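Local coordinates for protein leucine aminopeptidase 1 (Caenorhabditis elegans, PDB 2HC9) that releases N-terminal amino acids, preferably leucine, from peptides as a zinc-dependent aminopeptidase of the M17 family, and probably acts as a digestive enzyme, at residues 343-348 / 439-444; 347-352 / 449-454. The protein carries 1 engineered substitution. All coordinates share one frame; numbering follows the deposited sequence. Where two conformers were deposited one is given.

In the fold
Both contacts start from helix 337-350 in the catalytic domain. After this helix the chain runs into strand 356-361 and goes on to helix 433-442 and then strand 452-457. Interaction 1 closes a loop of 90 residues, from helix 337-350 to helix 433-442. Interaction 2 starts a little later on the same helix and closes a loop of 96 residues at the turn leading into strand 452-457. The two loops therefore cross, and their first segments share Tyr-347 and Ala-348. The second segments also touch: Gly-442 CA packs 3.3 Å from Trp-453 CH2. Interaction 1 ties helix to helix. Interaction 2 ties helix 337-350 to the turn before strand 452-457.

Interaction 1. Residues 343-348 / 439-444; sequences DGVFYA and LLIGAH. Engineered in segment 439-444: Leu-440 (natural residue Phe).
Ile-441 meets Val-345 through one methyl on each side. The side chains cross at about a right angle, with Ile-441 CG2 3.9 Å from Val-345 CG2. Ile-441 holds CG2, the branch that faces Val-345, anti to its own backbone N, which leaves CG1 anti to the carbonyl carbon (chi1 -62°). Val-345 has two conformers, so this methyl contact is less certain than the rest. His-444 N bonds back to Ile-441 O at 3.2 Å. His-444 then gives helix 337-350 its carbonyl, not its ring. His-444 O lies near the plane of the Phe-346 ring, at its edge, 3.2 Å from Phe-346 CD1. Phe-346 has CG anti to the backbone N (chi1 -175°), which swings the ring out to meet that oxygen. The polar oxygen thus faces a ring edge and not the pi cloud. The CB of His-444 leans toward the other helix, but the imidazole turns off from that helix. Leu-440 O (Leu-440 is an engineered residue) and Ile-441 O lie at the imidazole edge, in its plane. His-444 ND1 is hydrogen-bonded to Ser-324 OG, which helps fix the ring's rotation. The contact is largely buried. It joins helix 337-350 to helix 433-442 and the loop residue His-444 that follows. Ile-441 also packs on Arg-338, a predicted active-site residue in helix 337-350. Val-345 and Ile-441 both also touch Asp-359 of strand 356-361.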
loop_
_atom_site.group_PDB
_atom_site.type_symbol
_atom_site.label_atom_id
_atom_site.label_comp_id
_atom_site.label_asym_id
_atom_site.label_seq_id
_atom_site.Cartn_x
_atom_site.Cartn_y
_atom_site.Cartn_z
ATOM N N ASP A 343 -7.520 -25.176 22.935
ATOM C CA ASP A 343 -8.501 -25.778 23.850
ATOM C C ASP A 343 -8.866 -27.213 23.434
ATOM O O ASP A 343 -8.989 -28.105 24.282
ATOM C CB ASP A 343 -9.772 -24.935 23.883
ATOM C CG ASP A 343 -9.614 -23.638 24.679
ATOM O OD1 ASP A 343 -8.548 -23.411 25.315
ATOM O OD2 ASP A 343 -10.587 -22.851 24.653
ATOM N N GLY A 344 -9.058 -27.426 22.131
ATOM C CA GLY A 344 -9.493 -28.759 21.648
ATOM C C GLY A 344 -8.449 -29.829 21.933
ATOM O O GLY A 344 -8.781 -30.946 22.369
ATOM N N VAL A 345 -7.181 -29.484 21.725
ATOM C CA VAL A 345 -6.096 -30.423 21.938
ATOM C C VAL A 345 -5.870 -30.676 23.453
ATOM O O VAL A 345 -5.635 -31.809 23.891
ATOM C CB VAL A 345 -4.826 -29.925 21.193
ATOM C CG1 VAL A 345 -3.630 -30.663 21.625
ATOM C CG2 VAL A 345 -4.985 -30.076 19.672
ATOM N N PHE A 346 -5.969 -29.626 24.253
ATOM C CA PHE A 346 -5.904 -29.810 25.701
ATOM C C PHE A 346 -7.042 -30.704 26.223
ATOM O O PHE A 346 -6.833 -31.635 27.010
ATOM C CB PHE A 346 -5.912 -28.476 26.452
ATOM C CG PHE A 346 -5.721 -28.645 27.931
ATOM C CD1 PHE A 346 -4.434 -28.832 28.454
ATOM C CD2 PHE A 346 -6.817 -28.659 28.798
ATOM C CE1 PHE A 346 -4.254 -29.005 29.848
ATOM C CE2 PHE A 346 -6.654 -28.863 30.172
ATOM C CZ PHE A 346 -5.359 -29.019 30.701
ATOM N N TYR A 347 -8.244 -30.434 25.764
ATOM C CA TYR A 347 -9.373 -31.303 26.099
ATOM C C TYR A 347 -9.116 -32.761 25.721
ATOM O O TYR A 347 -9.388 -33.675 26.528
ATOM C CB TYR A 347 -10.649 -30.802 25.419
ATOM C CG TYR A 347 -11.904 -31.549 25.837
ATOM C CD1 TYR A 347 -12.676 -31.094 26.898
ATOM C CD2 TYR A 347 -12.304 -32.717 25.169
ATOM C CE1 TYR A 347 -13.861 -31.758 27.271
ATOM C CE2 TYR A 347 -13.475 -33.387 25.542
ATOM C CZ TYR A 347 -14.238 -32.901 26.573
ATOM O OH TYR A 347 -15.394 -33.574 26.917
ATOM N N ALA A 348 -8.620 -32.992 24.504
ATOM C CA ALA A 348 -8.348 -34.352 24.042
ATOM C C ALA A 348 -7.347 -35.036 24.956
ATOM O O ALA A 348 -7.524 -36.209 25.283
ATOM C CB ALA A 348 -7.825 -34.354 22.594
ATOM N N LEU A 439 2.890 -24.158 17.021
ATOM C CA LEU A 439 3.499 -24.182 18.363
ATOM C C LEU A 439 2.634 -23.477 19.390
ATOM O O LEU A 439 2.677 -23.828 20.566
ATOM C CB LEU A 439 4.900 -23.536 18.339
ATOM C CG LEU A 439 5.976 -24.358 17.607
ATOM C CD1 LEU A 439 7.276 -23.507 17.533
ATOM C CD2 LEU A 439 6.208 -25.685 18.321
ATOM N N LEU A 440 1.841 -22.489 18.966
ATOM C CA LEU A 440 0.898 -21.877 19.909
ATOM C C LEU A 440 -0.065 -22.969 20.410
ATOM O O LEU A 440 -0.327 -23.057 21.604
ATOM C CB LEU A 440 0.097 -20.732 19.250
ATOM C CG LEU A 440 -0.957 -20.010 20.102
ATOM C CD1 LEU A 440 -2.287 -20.788 20.367
ATOM C CD2 LEU A 440 -0.338 -19.376 21.404
ATOM N N ILE A 441 -0.573 -23.793 19.492
ATOM C CA ILE A 441 -1.451 -24.912 19.876
ATOM C C ILE A 441 -0.719 -25.857 20.838
ATOM O O ILE A 441 -1.210 -26.159 21.950
ATOM C CB ILE A 441 -1.911 -25.713 18.622
ATOM C CG1 ILE A 441 -2.723 -24.820 17.665
ATOM C CG2 ILE A 441 -2.747 -26.928 19.047
ATOM C CD1 ILE A 441 -2.867 -25.408 16.251
ATOM N N GLY A 442 0.456 -26.316 20.426
ATOM C CA GLY A 442 1.195 -27.308 21.223
ATOM C C GLY A 442 1.679 -26.812 22.572
ATOM O O GLY A 442 1.899 -27.605 23.483
ATOM N N ALA A 443 1.839 -25.500 22.715
ATOM C CA ALA A 443 2.288 -24.920 23.985
ATOM C C ALA A 443 1.334 -25.228 25.150
ATOM O O ALA A 443 1.693 -25.077 26.311
ATOM C CB ALA A 443 2.481 -23.382 23.834
ATOM N N HIS A 444 0.112 -25.648 24.834
ATOM C CA HIS A 444 -0.892 -25.929 25.857
ATOM C C HIS A 444 -0.969 -27.410 26.220
ATOM O O HIS A 444 -1.693 -27.791 27.156
ATOM C CB HIS A 444 -2.248 -25.365 25.401
ATOM C CG HIS A 444 -2.217 -23.867 25.313
ATOM N ND1 HIS A 444 -2.441 -23.064 26.410
ATOM C CD2 HIS A 444 -1.784 -23.046 24.327
ATOM C CE1 HIS A 444 -2.224 -21.801 26.080
ATOM N NE2 HIS A 444 -1.818 -21.762 24.821
#

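Interaction 2. Residues 347-352 / 449-454; sequences YAKETL and EGLRWL
Lys-349 lays its aliphatic chain over one methyl of Leu-451. The contact belongs to the alpha/beta catalytic domain of the M17 family, where helix 337-350 packs beside the central mixed sheet. It joins the last part of that helix to the turn that enters strand 452-457. Leu-451 CD2 is 3.8 Å from Lys-349 CG and 4.0 Å from Lys-349 CE, with CD between them at a similar distance. One methyl thus touches three successive carbons of the lysine. The two side chains meet at a slant. Lys-349 is fully extended, with CG anti to the backbone N (chi1 -180°), and this reach carries its amino group past Leu-451 to Glu-449. Ile-357 of strand 356-361 touches both Lys-349 and Leu-451, and so backs the apolar part of the contact. The polar part lies at the surface. A water bridges the two segments there. It accepts from Lys-349 NZ at 2.8 Å and donates to the backbone Glu-449 O, also at 2.8 Å. An alanine in place of Lys-349 would probably cost Leu-451 CD2 its packing against the lysine CG, CD and CE, and leave the bridging water without its amino donor. The carboxylate of Glu-449 is not part of that bridge. Lys-349 NZ stands 4.6 Å from Glu-449 OE2, too far for a salt bridge, though the opposite charges probably attract weakly.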
loop_
_atom_site.group_PDB
_atom_site.type_symbol
_atom_site.label_atom_id
_atom_site.label_comp_id
_atom_site.label_asym_id
_atom_site.label_seq_id
_atom_site.Cartn_x
_atom_site.Cartn_y
_atom_site.Cartn_z
ATOM N N TYR A 347 -8.244 -30.434 25.764
ATOM C CA TYR A 347 -9.373 -31.303 26.099
ATOM C C TYR A 347 -9.116 -32.761 25.721
ATOM O O TYR A 347 -9.388 -33.675 26.528
ATOM C CB TYR A 347 -10.649 -30.802 25.419
ATOM C CG TYR A 347 -11.904 -31.549 25.837
ATOM C CD1 TYR A 347 -12.676 -31.094 26.898
ATOM C CD2 TYR A 347 -12.304 -32.717 25.169
ATOM C CE1 TYR A 347 -13.861 -31.758 27.271
ATOM C CE2 TYR A 347 -13.475 -33.387 25.542
ATOM C CZ TYR A 347 -14.238 -32.901 26.573
ATOM O OH TYR A 347 -15.394 -33.574 26.917
ATOM N N ALA A 348 -8.620 -32.992 24.504
ATOM C CA ALA A 348 -8.348 -34.352 24.042
ATOM C C ALA A 348 -7.347 -35.036 24.956
ATOM O O ALA A 348 -7.524 -36.209 25.283
ATOM C CB ALA A 348 -7.825 -34.354 22.594
ATOM N N LYS A 349 -6.311 -34.309 25.373
ATOM C CA LYS A 349 -5.303 -34.891 26.277
ATOM C C LYS A 349 -5.879 -35.136 27.661
ATOM O O LYS A 349 -5.814 -36.243 28.161
ATOM C CB LYS A 349 -4.059 -33.990 26.413
ATOM C CG LYS A 349 -3.008 -34.607 27.352
ATOM C CD LYS A 349 -1.798 -33.701 27.529
ATOM C CE LYS A 349 -0.770 -34.402 28.450
ATOM N NZ LYS A 349 0.397 -33.553 28.689
ATOM N N GLU A 350 -6.429 -34.076 28.261
ATOM C CA GLU A 350 -6.774 -34.032 29.686
ATOM C C GLU A 350 -8.057 -34.807 29.990
ATOM O O GLU A 350 -8.100 -35.610 30.927
ATOM C CB GLU A 350 -6.892 -32.566 30.157
ATOM C CG GLU A 350 -7.519 -32.325 31.539
ATOM C CD GLU A 350 -6.622 -32.739 32.703
ATOM O OE1 GLU A 350 -7.158 -32.972 33.812
ATOM O OE2 GLU A 350 -5.390 -32.834 32.521
ATOM N N THR A 351 -9.098 -34.555 29.203
ATOM C CA THR A 351 -10.424 -35.099 29.463
ATOM C C THR A 351 -10.614 -36.428 28.759
ATOM O O THR A 351 -11.052 -37.404 29.376
ATOM C CB THR A 351 -11.533 -34.104 29.116
ATOM O OG1 THR A 351 -11.378 -32.961 29.951
ATOM C CG2 THR A 351 -12.932 -34.738 29.405
ATOM N N LEU A 352 -10.260 -36.495 27.478
ATOM C CA LEU A 352 -10.431 -37.748 26.737
ATOM C C LEU A 352 -9.331 -38.777 26.951
ATOM O O LEU A 352 -9.502 -39.926 26.553
ATOM C CB LEU A 352 -10.615 -37.487 25.234
ATOM C CG LEU A 352 -11.793 -36.562 24.929
ATOM C CD1 LEU A 352 -11.895 -36.341 23.409
ATOM C CD2 LEU A 352 -13.121 -37.146 25.522
ATOM N N GLU A 449 4.580 -33.639 24.791
ATOM C CA GLU A 449 5.444 -34.438 25.696
ATOM C C GLU A 449 4.662 -35.641 26.252
ATOM O O GLU A 449 3.529 -35.493 26.730
ATOM C CB GLU A 449 5.951 -33.579 26.873
ATOM C CG GLU A 449 4.819 -32.965 27.705
ATOM C CD GLU A 449 5.280 -32.200 28.955
ATOM O OE1 GLU A 449 6.481 -32.272 29.305
ATOM O OE2 GLU A 449 4.425 -31.524 29.584
ATOM N N GLY A 450 5.267 -36.827 26.186
ATOM C CA GLY A 450 4.632 -38.042 26.715
ATOM C C GLY A 450 3.593 -38.720 25.822
ATOM O O GLY A 450 3.055 -39.776 26.180
ATOM N N LEU A 451 3.288 -38.121 24.668
ATOM C CA LEU A 451 2.287 -38.677 23.753
ATOM C C LEU A 451 2.689 -38.369 22.319
ATOM O O LEU A 451 3.803 -37.909 22.080
ATOM C CB LEU A 451 0.865 -38.150 24.069
ATOM C CG LEU A 451 0.597 -36.634 24.226
ATOM C CD1 LEU A 451 0.491 -35.896 22.877
ATOM C CD2 LEU A 451 -0.681 -36.454 25.001
ATOM N N ARG A 452 1.817 -38.662 21.349
ATOM C CA ARG A 452 2.113 -38.259 19.974
ATOM C C ARG A 452 1.120 -37.172 19.567
ATOM O O ARG A 452 -0.087 -37.350 19.702
ATOM C CB ARG A 452 2.015 -39.464 19.025
ATOM C CG ARG A 452 3.112 -40.528 19.331
ATOM C CD ARG A 452 3.074 -41.682 18.345
ATOM N NE ARG A 452 1.741 -42.294 18.338
ATOM C CZ ARG A 452 1.260 -43.037 17.351
ATOM N NH1 ARG A 452 2.012 -43.285 16.278
ATOM N NH2 ARG A 452 0.017 -43.539 17.442
ATOM N N TRP A 453 1.650 -36.037 19.105
ATOM C CA TRP A 453 0.837 -34.902 18.698
ATOM C C TRP A 453 1.268 -34.527 17.294
ATOM O O TRP A 453 2.461 -34.376 17.023
ATOM C CB TRP A 453 1.027 -33.695 19.656
ATOM C CG TRP A 453 0.470 -32.393 19.061
ATOM C CD1 TRP A 453 -0.797 -32.178 18.579
ATOM C CD2 TRP A 453 1.187 -31.167 18.868
ATOM N NE1 TRP A 453 -0.910 -30.883 18.084
ATOM C CE2 TRP A 453 0.292 -30.240 18.274
ATOM C CE3 TRP A 453 2.504 -30.758 19.145
ATOM C CZ2 TRP A 453 0.681 -28.941 17.933
ATOM C CZ3 TRP A 453 2.881 -29.458 18.814
ATOM C CH2 TRP A 453 1.976 -28.566 18.226
ATOM N N LEU A 454 0.297 -34.363 16.396
ATOM C CA LEU A 454 0.584 -33.930 15.047
ATOM C C LEU A 454 -0.406 -32.846 14.649
ATOM O O LEU A 454 -1.632 -33.041 14.712
ATOM C CB LEU A 454 0.537 -35.104 14.057
ATOM C CG LEU A 454 0.949 -34.768 12.621
ATOM C CD1 LEU A 454 1.799 -35.889 11.945
ATOM C CD2 LEU A 454 -0.268 -34.337 11.722
HETATM O O HOH W 1 1.460 -33.793 26.079
#